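PDB 3O0L: DUF1425 domain-containing protein from Shewanella loihica, which is of unknown function but belongs to the DUF1425 family and is probably made as a lipoprotein, its chain folding into an all-beta sandwich. Local coordinates for residues A[26-31]-A[102-107]; A[40-45]-A[58-63]; A[63-68]-A[98-103]. All coordinates share one frame; numbering follows the deposited sequence.

In the fold
The chain is a beta sandwich and, with the function unknown, there is no site to place the contacts against. Contacts 1 and 2 both join its two sheets across the interior, with their centres about 8 Å apart. Strands 22-34 and 40-48 are neighbours in one sheet, and strands 54-63 and 101-109 are neighbours in the other. Contact 3 instead lies within the second sheet, where strand 54-63 ends in a turn and a loop leads into strand 101-109 at the surface. Its centre is about 11 Å from that of contact 2, with which it shares Tyr63, and about 16 Å from that of contact 1, with which it shares Cys102 and Glu103.

Contact 1: residues A[26-31]-A[102-107]; sequences VDVSAV and CELYVR
The two sheets of the beta sandwich face each other here, strand 22-34 against strand 101-109, with the axes of 26-31 and 102-107 approaching to 6.6 Å and running 159° apart. In the middle Ala30 CB rests on Leu104 CB at 3.8 Å, and, consistent with the small side chain, Ala30 CA and Leu104 CA come to 6.1 Å. Beside it Leu104 CD2 meets Val28 CG1 at 3.9 Å, the two side chains set at a slant. The other branch of that valine, CG2, touches Val106 CG2, also at 3.9 Å, where the valines lie side by side, pointing opposite ways. With CG1 anti to the backbone N (chi1 178°), Val28 turns CG1 to Leu104 and CG2 to Val106, CG1 also lying near Val106 CG2. Further out, Phe60 touches Leu104, Ile46 touches Val106, and Ile9 of the second subunit packs on Val28. A strand of that subunit pairs with Tyr105, Val106 and Arg107, carrying the sheet across the interface. At the other end Cys102 SG, tucked between its backbone N and C (chi1 78°), lies 4.2 Å from Ala30 CB.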
ATOM      1  N   VAL A  26       0.704  -8.262   5.384  1.00 27.71           N
ATOM      2  CA  VAL A  26      -0.351  -7.463   5.989  0.50 29.18           C
ATOM      3  C   VAL A  26      -1.053  -6.616   4.961  1.00 29.93           C
ATOM      4  O   VAL A  26      -0.458  -6.207   3.950  1.00 33.30           O
ATOM      5  CB  VAL A  26       0.191  -6.556   7.072  0.50 29.30           C
ATOM      6  CG1 VAL A  26       1.037  -7.365   8.054  0.50 30.41           C
ATOM      7  CG2 VAL A  26       0.965  -5.402   6.454  0.50 24.50           C
ATOM      8  N   ASP A  27      -2.342  -6.400   5.193  1.00 28.49           N
ATOM      9  CA  ASP A  27      -3.150  -5.542   4.382  1.00 30.59           C
ATOM     10  C   ASP A  27      -3.700  -4.383   5.218  1.00 31.58           C
ATOM     11  O   ASP A  27      -4.285  -4.610   6.266  1.00 29.84           O
ATOM     12  CB  ASP A  27      -4.290  -6.327   3.780  1.00 35.91           C
ATOM     13  CG  ASP A  27      -5.083  -5.488   2.799  1.00 45.92           C
ATOM     14  OD1 ASP A  27      -4.499  -5.055   1.791  1.00 63.12           O
ATOM     15  OD2 ASP A  27      -6.267  -5.208   3.056  1.00 55.92           O
ATOM     16  N   VAL A  28      -3.470  -3.166   4.748  1.00 25.28           N
ATOM     17  CA  VAL A  28      -3.840  -1.955   5.440  1.00 28.25           C
ATOM     18  C   VAL A  28      -4.812  -1.167   4.566  1.00 31.81           C
ATOM     19  O   VAL A  28      -4.537  -0.949   3.385  1.00 36.15           O
ATOM     20  CB  VAL A  28      -2.604  -1.067   5.697  1.00 32.37           C
ATOM     21  CG1 VAL A  28      -3.018   0.234   6.397  1.00 34.19           C
ATOM     22  CG2 VAL A  28      -1.557  -1.841   6.522  1.00 31.59           C
ATOM     23  N   SER A  29      -5.962  -0.804   5.131  1.00 31.37           N
ATOM     24  CA  SER A  29      -6.878   0.112   4.471  1.00 34.68           C
ATOM     25  C   SER A  29      -7.653   0.987   5.485  1.00 33.39           C
ATOM     26  O   SER A  29      -7.824   0.597   6.651  1.00 30.70           O
ATOM     27  CB  SER A  29      -7.827  -0.667   3.574  1.00 37.31           C
ATOM     28  OG  SER A  29      -8.813  -1.284   4.353  1.00 40.04           O
ATOM     29  N   ALA A  30      -8.121   2.155   5.027  1.00 34.16           N
ATOM     30  CA  ALA A  30      -8.886   3.079   5.861  1.00 34.67           C
ATOM     31  C   ALA A  30      -9.881   3.868   5.034  1.00 36.19           C
ATOM     32  O   ALA A  30      -9.631   4.138   3.879  1.00 34.61           O
ATOM     33  CB  ALA A  30      -7.942   4.072   6.552  1.00 29.08           C
ATOM     34  N   VAL A  31     -10.979   4.251   5.663  1.00 35.66           N
ATOM     35  CA  VAL A  31     -11.990   5.108   5.057  0.50 37.33           C
ATOM     36  C   VAL A  31     -12.486   6.066   6.135  1.00 38.14           C
ATOM     37  O   VAL A  31     -12.338   5.762   7.325  1.00 35.61           O
ATOM     38  CB  VAL A  31     -13.178   4.264   4.563  0.50 39.40           C
ATOM     39  CG1 VAL A  31     -12.715   3.225   3.538  0.50 35.14           C
ATOM     40  CG2 VAL A  31     -13.889   3.579   5.752  0.50 38.53           C
ATOM     41  N   CYS A 102      -8.692  11.173   6.347  1.00 30.62           N
ATOM     42  CA  CYS A 102      -7.664  10.575   7.188  1.00 30.41           C
ATOM     43  C   CYS A 102      -6.772   9.683   6.376  1.00 32.53           C
ATOM     44  O   CYS A 102      -7.104   9.322   5.227  1.00 30.63           O
ATOM     45  CB  CYS A 102      -8.261   9.707   8.300  1.00 30.29           C
ATOM     46  SG  CYS A 102      -8.854   8.019   7.754  1.00 36.61           S
ATOM     47  N   GLU A 103      -5.633   9.338   6.977  1.00 29.48           N
ATOM     48  CA  GLU A 103      -4.696   8.348   6.442  0.50 28.38           C
ATOM     49  C   GLU A 103      -4.257   7.481   7.622  1.00 28.01           C
ATOM     50  O   GLU A 103      -3.996   8.004   8.722  1.00 26.61           O
ATOM     51  CB  GLU A 103      -3.486   9.026   5.784  0.50 29.62           C
ATOM     52  CG  GLU A 103      -3.808   9.876   4.552  0.50 33.36           C
ATOM     53  CD  GLU A 103      -2.615  10.684   4.022  0.50 43.44           C
ATOM     54  OE1 GLU A 103      -1.538  10.694   4.667  0.50 44.81           O
ATOM     55  OE2 GLU A 103      -2.762  11.331   2.961  0.50 44.86           O
ATOM     56  N   LEU A 104      -4.224   6.170   7.432  1.00 24.44           N
ATOM     57  CA  LEU A 104      -3.762   5.226   8.446  1.00 24.18           C
ATOM     58  C   LEU A 104      -2.329   4.853   8.127  1.00 25.59           C
ATOM     59  O   LEU A 104      -2.045   4.488   6.985  1.00 28.07           O
ATOM     60  CB  LEU A 104      -4.631   3.969   8.452  1.00 23.28           C
ATOM     61  CG  LEU A 104      -4.259   2.803   9.371  1.00 25.28           C
ATOM     62  CD1 LEU A 104      -4.202   3.280  10.848  1.00 23.50           C
ATOM     63  CD2 LEU A 104      -5.232   1.652   9.216  1.00 29.08           C
ATOM     64  N   TYR A 105      -1.437   4.950   9.114  1.00 24.70           N
ATOM     65  CA  TYR A 105      -0.046   4.469   9.020  1.00 25.51           C
ATOM     66  C   TYR A 105       0.173   3.285   9.937  1.00 26.09           C
ATOM     67  O   TYR A 105      -0.313   3.292  11.060  1.00 26.61           O
ATOM     68  CB  TYR A 105       0.931   5.563   9.418  1.00 25.96           C
ATOM     69  CG  TYR A 105       0.911   6.713   8.456  1.00 27.70           C
ATOM     70  CD1 TYR A 105      -0.007   7.751   8.574  1.00 32.10           C
ATOM     71  CD2 TYR A 105       1.763   6.710   7.357  1.00 38.53           C
ATOM     72  CE1 TYR A 105      -0.036   8.760   7.648  1.00 35.31           C
ATOM     73  CE2 TYR A 105       1.749   7.723   6.430  1.00 36.41           C
ATOM     74  CZ  TYR A 105       0.868   8.739   6.587  1.00 40.76           C
ATOM     75  OH  TYR A 105       0.891   9.711   5.640  1.00 46.31           O
ATOM     76  N   VAL A 106       0.881   2.265   9.440  1.00 23.94           N
ATOM     77  CA  VAL A 106       1.209   1.075  10.180  1.00 23.34           C
ATOM     78  C   VAL A 106       2.681   0.846  10.046  1.00 27.07           C
ATOM     79  O   VAL A 106       3.242   0.937   8.938  1.00 26.66           O
ATOM     80  CB  VAL A 106       0.438  -0.157   9.651  1.00 26.54           C
ATOM     81  CG1 VAL A 106       0.953  -1.450  10.247  1.00 25.13           C
ATOM     82  CG2 VAL A 106      -1.085  -0.003   9.884  1.00 23.06           C
ATOM     83  N   ARG A 107       3.338   0.557  11.167  1.00 23.79           N
ATOM     84  CA  ARG A 107       4.738   0.240  11.084  1.00 25.82           C
ATOM     85  C   ARG A 107       5.030  -1.078  11.753  1.00 25.37           C
ATOM     86  O   ARG A 107       4.339  -1.488  12.683  1.00 27.97           O
ATOM     87  CB  ARG A 107       5.591   1.408  11.523  1.00 30.51           C
ATOM     88  CG  ARG A 107       5.578   1.720  12.907  1.00 35.11           C
ATOM     89  CD  ARG A 107       6.322   3.048  13.132  1.00 42.86           C
ATOM     90  NE  ARG A 107       6.443   3.262  14.557  1.00 42.74           N
ATOM     91  CZ  ARG A 107       6.921   4.364  15.141  1.00 50.02           C
ATOM     92  NH1 ARG A 107       7.357   5.422  14.443  1.00 42.72           N
ATOM     93  NH2 ARG A 107       6.949   4.399  16.455  1.00 45.74           N
TER

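Contact 2: residues A[40-45]-A[58-63]; sequences LRARGT and YKFTWY
Two aromatic side chains from strand 54-63 reach across the interior of the beta sandwich to strand 40-48 of the facing sheet. The segment axes come no closer than 9.4 Å, and the two rings bridge the distance. Phe60 and Trp62 start alike, each with CG anti to the carbonyl carbon (chi1 -68° and -67°), yet they meet Ala42 in different ways. Phe60 turns a face to it: Ala42 CB stands 3.7 Å from the ring centroid, 22° off the normal, a CH-pi contact. Trp62 presents an edge to the backbone N of Ala42, its CH2 3.6 Å away, while the same CH2 comes equally close, 3.6 Å, to Ala42 CB. The methyl thus lies over the face of Phe60, while Trp62 CH2 and CZ2 touch it obliquely. Gly44 N lies near the plane of the Phe60 ring, 3.9 Å from CZ, and a CB on that glycine would be only 3.2 Å from CZ, a tight fit. An alanine at Phe60 would remove the ring and would probably leave Ala42 and Gly44 poorly packed on this side, loosening the join between the sheets. Val90 and Ala92 of strand 87-93 also touch Phe60, and Pro95 touches Trp62. On the outer side of 58-63, Thr61 OG1 donates to Tyr63 OH. At the far end Leu40 CB touches Trp62 CZ3 at 4.1 Å.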
ATOM      1  N   LEU A  40     -15.934  13.569  11.392  1.00 30.21           N
ATOM      2  CA  LEU A  40     -15.730  12.345  10.668  1.00 31.96           C
ATOM      3  C   LEU A  40     -15.187  11.315  11.649  1.00 31.68           C
ATOM      4  O   LEU A  40     -14.624  11.631  12.702  1.00 31.89           O
ATOM      5  CB  LEU A  40     -14.726  12.530   9.534  1.00 30.61           C
ATOM      6  CG  LEU A  40     -15.016  13.550   8.454  1.00 36.56           C
ATOM      7  CD1 LEU A  40     -13.855  13.584   7.497  1.00 40.13           C
ATOM      8  CD2 LEU A  40     -16.314  13.161   7.739  1.00 36.68           C
ATOM      9  N   ARG A  41     -15.354  10.065  11.298  1.00 32.46           N
ATOM     10  CA  ARG A  41     -14.752   8.999  12.061  1.00 31.92           C
ATOM     11  C   ARG A  41     -13.949   8.144  11.111  1.00 31.35           C
ATOM     12  O   ARG A  41     -14.498   7.652  10.126  1.00 31.27           O
ATOM     13  CB  ARG A  41     -15.821   8.172  12.682  1.00 33.79           C
ATOM     14  CG  ARG A  41     -15.278   6.959  13.340  1.00 37.34           C
ATOM     15  CD  ARG A  41     -16.346   6.343  14.179  1.00 48.39           C
ATOM     16  NE  ARG A  41     -16.645   7.140  15.368  1.00 43.71           N
ATOM     17  CZ  ARG A  41     -15.869   7.175  16.446  1.00 50.92           C
ATOM     18  NH1 ARG A  41     -14.716   6.490  16.490  1.00 52.00           N
ATOM     19  NH2 ARG A  41     -16.231   7.916  17.474  1.00 47.24           N
ATOM     20  N   ALA A  42     -12.680   7.923  11.438  1.00 29.09           N
ATOM     21  CA  ALA A  42     -11.804   7.081  10.622  1.00 28.14           C
ATOM     22  C   ALA A  42     -12.067   5.641  10.997  1.00 27.87           C
ATOM     23  O   ALA A  42     -12.139   5.298  12.181  1.00 29.30           O
ATOM     24  CB  ALA A  42     -10.304   7.410  10.891  1.00 25.41           C
ATOM     25  N   ARG A  43     -12.187   4.795   9.983  1.00 30.85           N
ATOM     26  CA  ARG A  43     -12.314   3.356  10.192  1.00 31.46           C
ATOM     27  C   ARG A  43     -11.237   2.642   9.356  1.00 28.57           C
ATOM     28  O   ARG A  43     -11.213   2.750   8.122  1.00 29.54           O
ATOM     29  CB  ARG A  43     -13.715   2.890   9.824  1.00 35.02           C
ATOM     30  CG  ARG A  43     -14.771   3.531  10.782  1.00 37.27           C
ATOM     31  CD  ARG A  43     -16.075   2.813  10.700  1.00 39.80           C
ATOM     32  NE  ARG A  43     -17.053   3.406  11.594  1.00 39.22           N
ATOM     33  CZ  ARG A  43     -17.172   3.136  12.886  1.00 41.14           C
ATOM     34  NH1 ARG A  43     -16.385   2.249  13.495  1.00 43.78           N
ATOM     35  NH2 ARG A  43     -18.090   3.766  13.586  1.00 43.89           N
ATOM     36  N   GLY A  44     -10.350   1.956  10.063  1.00 29.62           N
ATOM     37  CA  GLY A  44      -9.237   1.264   9.448  1.00 30.03           C
ATOM     38  C   GLY A  44      -9.382  -0.213   9.659  1.00 30.97           C
ATOM     39  O   GLY A  44     -10.046  -0.666  10.608  1.00 34.45           O
ATOM     40  N   THR A  45      -8.776  -0.981   8.757  1.00 30.72           N
ATOM     41  CA  THR A  45      -8.754  -2.424   8.871  0.50 30.10           C
ATOM     42  C   THR A  45      -7.303  -2.862   8.658  1.00 29.50           C
ATOM     43  O   THR A  45      -6.674  -2.438   7.683  1.00 29.33           O
ATOM     44  CB  THR A  45      -9.700  -3.074   7.823  0.50 34.05           C
ATOM     45  OG1 THR A  45     -11.067  -2.970   8.273  0.50 26.07           O
ATOM     46  CG2 THR A  45      -9.325  -4.562   7.596  0.50 31.79           C
ATOM     47  N   TYR A  58       0.282   1.561  14.943  1.00 23.21           N
ATOM     48  CA  TYR A  58      -0.476   2.341  14.001  1.00 23.69           C
ATOM     49  C   TYR A  58      -0.861   3.698  14.528  1.00 25.42           C
ATOM     50  O   TYR A  58      -0.882   3.923  15.747  1.00 25.32           O
ATOM     51  CB  TYR A  58      -1.752   1.589  13.582  1.00 23.40           C
ATOM     52  CG  TYR A  58      -2.846   1.624  14.636  1.00 26.10           C
ATOM     53  CD1 TYR A  58      -2.864   0.680  15.683  1.00 30.69           C
ATOM     54  CD2 TYR A  58      -3.835   2.604  14.604  1.00 27.88           C
ATOM     55  CE1 TYR A  58      -3.850   0.737  16.686  1.00 35.11           C
ATOM     56  CE2 TYR A  58      -4.789   2.681  15.578  1.00 27.98           C
ATOM     57  CZ  TYR A  58      -4.815   1.727  16.611  1.00 35.87           C
ATOM     58  OH  TYR A  58      -5.812   1.787  17.551  1.00 38.22           O
ATOM     59  N   LYS A  59      -1.169   4.593  13.598  1.00 24.35           N
ATOM     60  CA  LYS A  59      -1.823   5.864  13.943  1.00 30.09           C
ATOM     61  C   LYS A  59      -2.437   6.481  12.730  1.00 28.15           C
ATOM     62  O   LYS A  59      -1.996   6.240  11.602  1.00 24.82           O
ATOM     63  CB  LYS A  59      -0.884   6.868  14.614  1.00 32.82           C
ATOM     64  CG  LYS A  59       0.062   7.614  13.754  1.00 41.14           C
ATOM     65  CD  LYS A  59       0.538   8.812  14.562  1.00 47.97           C
ATOM     66  CE  LYS A  59       1.742   9.461  13.971  1.00 53.64           C
ATOM     67  NZ  LYS A  59       2.442  10.287  15.017  1.00 62.25           N
ATOM     68  N   PHE A  60      -3.502   7.227  12.963  1.00 25.46           N
ATOM     69  CA  PHE A  60      -4.123   7.999  11.896  1.00 25.55           C
ATOM     70  C   PHE A  60      -3.587   9.408  11.909  1.00 28.77           C
ATOM     71  O   PHE A  60      -3.243   9.935  12.970  1.00 26.90           O
ATOM     72  CB  PHE A  60      -5.638   8.108  12.087  1.00 26.03           C
ATOM     73  CG  PHE A  60      -6.399   6.817  11.915  1.00 23.87           C
ATOM     74  CD1 PHE A  60      -6.860   6.427  10.666  1.00 25.69           C
ATOM     75  CD2 PHE A  60      -6.710   6.036  12.996  1.00 27.47           C
ATOM     76  CE1 PHE A  60      -7.561   5.286  10.508  1.00 27.99           C
ATOM     77  CE2 PHE A  60      -7.428   4.867  12.834  1.00 25.41           C
ATOM     78  CZ  PHE A  60      -7.860   4.492  11.593  1.00 27.32           C
ATOM     79  N   THR A  61      -3.592  10.034  10.740  1.00 25.19           N
ATOM     80  CA  THR A  61      -3.353  11.469  10.607  1.00 27.47           C
ATOM     81  C   THR A  61      -4.536  12.042   9.820  1.00 27.45           C
ATOM     82  O   THR A  61      -5.222  11.322   9.064  1.00 28.90           O
ATOM     83  CB  THR A  61      -2.050  11.783   9.878  1.00 29.87           C
ATOM     84  OG1 THR A  61      -2.074  11.129   8.621  1.00 37.83           O
ATOM     85  CG2 THR A  61      -0.828  11.223  10.651  1.00 23.33           C
ATOM     86  N   TRP A  62      -4.778  13.326  10.006  1.00 25.80           N
ATOM     87  CA  TRP A  62      -5.948  13.968   9.470  1.00 26.23           C
ATOM     88  C   TRP A  62      -5.547  15.186   8.631  1.00 28.85           C
ATOM     89  O   TRP A  62      -4.607  15.912   8.969  1.00 29.39           O
ATOM     90  CB  TRP A  62      -6.791  14.426  10.633  1.00 24.64           C
ATOM     91  CG  TRP A  62      -7.358  13.313  11.404  1.00 22.75           C
ATOM     92  CD1 TRP A  62      -6.816  12.694  12.475  1.00 24.52           C
ATOM     93  CD2 TRP A  62      -8.590  12.648  11.138  1.00 23.03           C
ATOM     94  NE1 TRP A  62      -7.641  11.681  12.920  1.00 24.84           N
ATOM     95  CE2 TRP A  62      -8.752  11.653  12.129  1.00 25.62           C
ATOM     96  CE3 TRP A  62      -9.608  12.836  10.197  1.00 29.74           C
ATOM     97  CZ2 TRP A  62      -9.874  10.816  12.170  1.00 30.68           C
ATOM     98  CZ3 TRP A  62     -10.714  11.990  10.232  1.00 29.17           C
ATOM     99  CH2 TRP A  62     -10.830  11.003  11.213  1.00 27.23           C
ATOM    100  N   TYR A  63      -6.305  15.425   7.564  1.00 30.65           N
ATOM    101  CA  TYR A  63      -6.061  16.530   6.638  1.00 33.33           C
ATOM    102  C   TYR A  63      -7.333  17.307   6.345  1.00 32.65           C
ATOM    103  O   TYR A  63      -8.435  16.764   6.346  1.00 33.47           O
ATOM    104  CB  TYR A  63      -5.479  15.996   5.319  1.00 35.93           C
ATOM    105  CG  TYR A  63      -4.274  15.153   5.552  1.00 33.47           C
ATOM    106  CD1 TYR A  63      -3.001  15.721   5.639  1.00 47.16           C
ATOM    107  CD2 TYR A  63      -4.402  13.794   5.761  1.00 37.36           C
ATOM    108  CE1 TYR A  63      -1.887  14.932   5.893  1.00 49.37           C
ATOM    109  CE2 TYR A  63      -3.302  13.012   6.011  1.00 41.70           C
ATOM    110  CZ  TYR A  63      -2.056  13.575   6.080  1.00 47.93           C
ATOM    111  OH  TYR A  63      -0.999  12.756   6.350  1.00 54.21           O
TER

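Contact 3: residues A[63-68]-A[98-103]; sequences YDINGA and TAVRCE
Tyr63 carries CG anti to its carbonyl carbon, and Arg101 runs out with CG anti to its backbone N before bending at chi3 (71°); these torsions bring the guanidinium down onto the tyrosine ring. The planes lie 2° apart with centres at 4.4 Å, an offset stack in which NH2 sits nearest the CG end of the ring and NH1 nearest CD2. The Glu103 chain, extended beyond CG, runs roughly perpendicular to the tyrosine side chain, its carboxylate tilted 48° to the ring. A salt bridge of 2.6 Å joins its OE2 to Arg101 NH1; OE2 lies in the guanidinium plane, while NH1 approaches from above the carboxylate plane. Its OE1 receives a weak hydrogen bond of 2.7 Å from Tyr63 OH, which accepts from Thr61 OG1.

Beneath these side chains the backbones form a classic beta bulge. Tyr63 N donates to Arg101 O at 2.9 Å, nearly straight and in the carbonyl plane, while Tyr63 O faces two donors: Val100 N at 2.7 Å and, weakly, Arg101 N at 3.3 Å. Beyond it the chain reverses in a type I turn from Asp64 to Gly67. Asp64 OD1 accepts from Ala68 N at 2.9 Å, and a side chain at Gly67 would jam against the carbonyl O of Asn66. One water joins Asp64 O to Arg101 NE, and another Ile65 N to Thr98 O, while Val100 CG2 packs on Asp64 C at 3.5 Å.

In this conformer of Glu103 the guanidinium is probably held against rotation by the ring on one face and by OE2 and a water at its edge. With that positive charge alongside, the Glu103 carboxylate is likely to stay ionised, and the cation would probably polarise the tyrosine ring.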
ATOM      1  N   TYR A  63      -6.305  15.425   7.564  1.00 30.65           N
ATOM      2  CA  TYR A  63      -6.061  16.530   6.638  1.00 33.33           C
ATOM      3  C   TYR A  63      -7.333  17.307   6.345  1.00 32.65           C
ATOM      4  O   TYR A  63      -8.435  16.764   6.346  1.00 33.47           O
ATOM      5  CB  TYR A  63      -5.479  15.996   5.319  1.00 35.93           C
ATOM      6  CG  TYR A  63      -4.274  15.153   5.552  1.00 33.47           C
ATOM      7  CD1 TYR A  63      -3.001  15.721   5.639  1.00 47.16           C
ATOM      8  CD2 TYR A  63      -4.402  13.794   5.761  1.00 37.36           C
ATOM      9  CE1 TYR A  63      -1.887  14.932   5.893  1.00 49.37           C
ATOM     10  CE2 TYR A  63      -3.302  13.012   6.011  1.00 41.70           C
ATOM     11  CZ  TYR A  63      -2.056  13.575   6.080  1.00 47.93           C
ATOM     12  OH  TYR A  63      -0.999  12.756   6.350  1.00 54.21           O
ATOM     13  N   ASP A  64      -7.153  18.583   6.079  1.00 34.16           N
ATOM     14  CA  ASP A  64      -8.256  19.484   5.762  1.00 37.38           C
ATOM     15  C   ASP A  64      -8.374  19.557   4.242  1.00 39.76           C
ATOM     16  O   ASP A  64      -7.667  18.832   3.537  1.00 37.85           O
ATOM     17  CB  ASP A  64      -8.028  20.874   6.388  1.00 39.19           C
ATOM     18  CG  ASP A  64      -6.891  21.677   5.733  1.00 39.81           C
ATOM     19  OD1 ASP A  64      -6.333  21.267   4.689  1.00 47.63           O
ATOM     20  OD2 ASP A  64      -6.560  22.743   6.297  1.00 44.58           O
ATOM     21  N   ILE A  65      -9.268  20.412   3.760  1.00 43.89           N
ATOM     22  CA  ILE A  65      -9.550  20.505   2.311  1.00 47.79           C
ATOM     23  C   ILE A  65      -8.344  20.969   1.509  1.00 49.06           C
ATOM     24  O   ILE A  65      -8.206  20.568   0.370  1.00 51.07           O
ATOM     25  CB  ILE A  65     -10.789  21.406   2.027  1.00 49.55           C
ATOM     26  CG1 ILE A  65     -11.341  21.183   0.607  1.00 54.00           C
ATOM     27  CG2 ILE A  65     -10.454  22.864   2.270  1.00 49.67           C
ATOM     28  CD1 ILE A  65     -11.667  19.720   0.274  1.00 58.54           C
ATOM     29  N   ASN A  66      -7.457  21.766   2.110  1.00 50.67           N
ATOM     30  CA  ASN A  66      -6.221  22.232   1.442  1.00 52.43           C
ATOM     31  C   ASN A  66      -5.071  21.242   1.447  1.00 51.91           C
ATOM     32  O   ASN A  66      -4.032  21.529   0.876  1.00 53.78           O
ATOM     33  CB  ASN A  66      -5.692  23.515   2.105  1.00 55.64           C
ATOM     34  CG  ASN A  66      -6.728  24.613   2.173  1.00 59.83           C
ATOM     35  OD1 ASN A  66      -6.862  25.291   3.191  1.00 73.84           O
ATOM     36  ND2 ASN A  66      -7.476  24.786   1.094  1.00 64.34           N
ATOM     37  N   GLY A  67      -5.232  20.101   2.109  1.00 49.21           N
ATOM     38  CA  GLY A  67      -4.130  19.163   2.294  1.00 47.04           C
ATOM     39  C   GLY A  67      -3.255  19.425   3.519  1.00 43.54           C
ATOM     40  O   GLY A  67      -2.262  18.737   3.692  1.00 44.39           O
ATOM     41  N   ALA A  68      -3.618  20.381   4.372  1.00 42.18           N
ATOM     42  CA  ALA A  68      -2.827  20.686   5.564  1.00 41.88           C
ATOM     43  C   ALA A  68      -3.144  19.655   6.662  1.00 41.00           C
ATOM     44  O   ALA A  68      -4.272  19.196   6.747  1.00 40.03           O
ATOM     45  CB  ALA A  68      -3.114  22.078   6.044  1.00 42.53           C
ATOM     46  N   THR A  98     -12.839  20.713  10.643  1.00 31.71           N
ATOM     47  CA  THR A  98     -12.221  21.053   9.347  1.00 34.20           C
ATOM     48  C   THR A  98     -11.572  19.861   8.655  1.00 35.66           C
ATOM     49  O   THR A  98     -11.260  19.955   7.478  1.00 39.33           O
ATOM     50  CB  THR A  98     -11.159  22.191   9.394  1.00 33.95           C
ATOM     51  OG1 THR A  98      -9.965  21.740  10.059  1.00 40.26           O
ATOM     52  CG2 THR A  98     -11.714  23.470  10.002  1.00 38.99           C
ATOM     53  N   ALA A  99     -11.363  18.747   9.359  1.00 33.04           N
ATOM     54  CA  ALA A  99     -10.742  17.576   8.753  1.00 33.91           C
ATOM     55  C   ALA A  99     -11.684  16.970   7.737  1.00 36.59           C
ATOM     56  O   ALA A  99     -12.888  16.806   8.004  1.00 37.26           O
ATOM     57  CB  ALA A  99     -10.388  16.550   9.818  1.00 35.05           C
ATOM     58  N   VAL A 100     -11.177  16.686   6.539  1.00 35.60           N
ATOM     59  CA  VAL A 100     -12.028  16.076   5.497  1.00 37.19           C
ATOM     60  C   VAL A 100     -11.588  14.671   5.161  1.00 35.50           C
ATOM     61  O   VAL A 100     -12.296  13.962   4.495  1.00 38.03           O
ATOM     62  CB  VAL A 100     -12.054  16.926   4.206  1.00 36.41           C
ATOM     63  CG1 VAL A 100     -12.596  18.364   4.521  1.00 41.07           C
ATOM     64  CG2 VAL A 100     -10.666  16.981   3.563  1.00 36.48           C
ATOM     65  N   ARG A 101     -10.431  14.245   5.653  1.00 33.74           N
ATOM     66  CA  ARG A 101      -9.807  13.016   5.175  1.00 34.92           C
ATOM     67  C   ARG A 101      -8.811  12.489   6.213  1.00 30.72           C
ATOM     68  O   ARG A 101      -8.201  13.279   6.893  1.00 29.49           O
ATOM     69  CB  ARG A 101      -9.078  13.401   3.871  1.00 37.20           C
ATOM     70  CG  ARG A 101      -8.308  12.389   3.156  1.00 44.24           C
ATOM     71  CD  ARG A 101      -7.797  12.972   1.805  1.00 49.80           C
ATOM     72  NE  ARG A 101      -6.722  13.995   1.832  1.00 44.19           N
ATOM     73  CZ  ARG A 101      -5.421  13.754   2.037  1.00 46.17           C
ATOM     74  NH1 ARG A 101      -4.977  12.535   2.342  1.00 44.41           N
ATOM     75  NH2 ARG A 101      -4.549  14.760   1.970  1.00 51.96           N
ATOM     76  N   CYS A 102      -8.692  11.173   6.347  1.00 30.62           N
ATOM     77  CA  CYS A 102      -7.664  10.575   7.188  1.00 30.41           C
ATOM     78  C   CYS A 102      -6.772   9.683   6.376  1.00 32.53           C
ATOM     79  O   CYS A 102      -7.104   9.322   5.227  1.00 30.63           O
ATOM     80  CB  CYS A 102      -8.261   9.707   8.300  1.00 30.29           C
ATOM     81  SG  CYS A 102      -8.854   8.019   7.754  1.00 36.61           S
ATOM     82  N   GLU A 103      -5.633   9.338   6.977  1.00 29.48           N
ATOM     83  CA  GLU A 103      -4.696   8.348   6.442  0.50 28.38           C
ATOM     84  C   GLU A 103      -4.257   7.481   7.622  1.00 28.01           C
ATOM     85  O   GLU A 103      -3.996   8.004   8.722  1.00 26.61           O
ATOM     86  CB  GLU A 103      -3.486   9.026   5.784  0.50 29.62           C
ATOM     87  CG  GLU A 103      -3.808   9.876   4.552  0.50 33.36           C
ATOM     88  CD  GLU A 103      -2.615  10.684   4.022  0.50 43.44           C
ATOM     89  OE1 GLU A 103      -1.538  10.694   4.667  0.50 44.81           O
ATOM     90  OE2 GLU A 103      -2.762  11.331   2.961  0.50 44.86           O
TER
HETATM   91  O   HOH W   1      -7.513  16.630   1.662  1.00 58.70           O
HETATM   92  O   HOH W   2     -11.118  21.705   5.328  1.00 39.24           O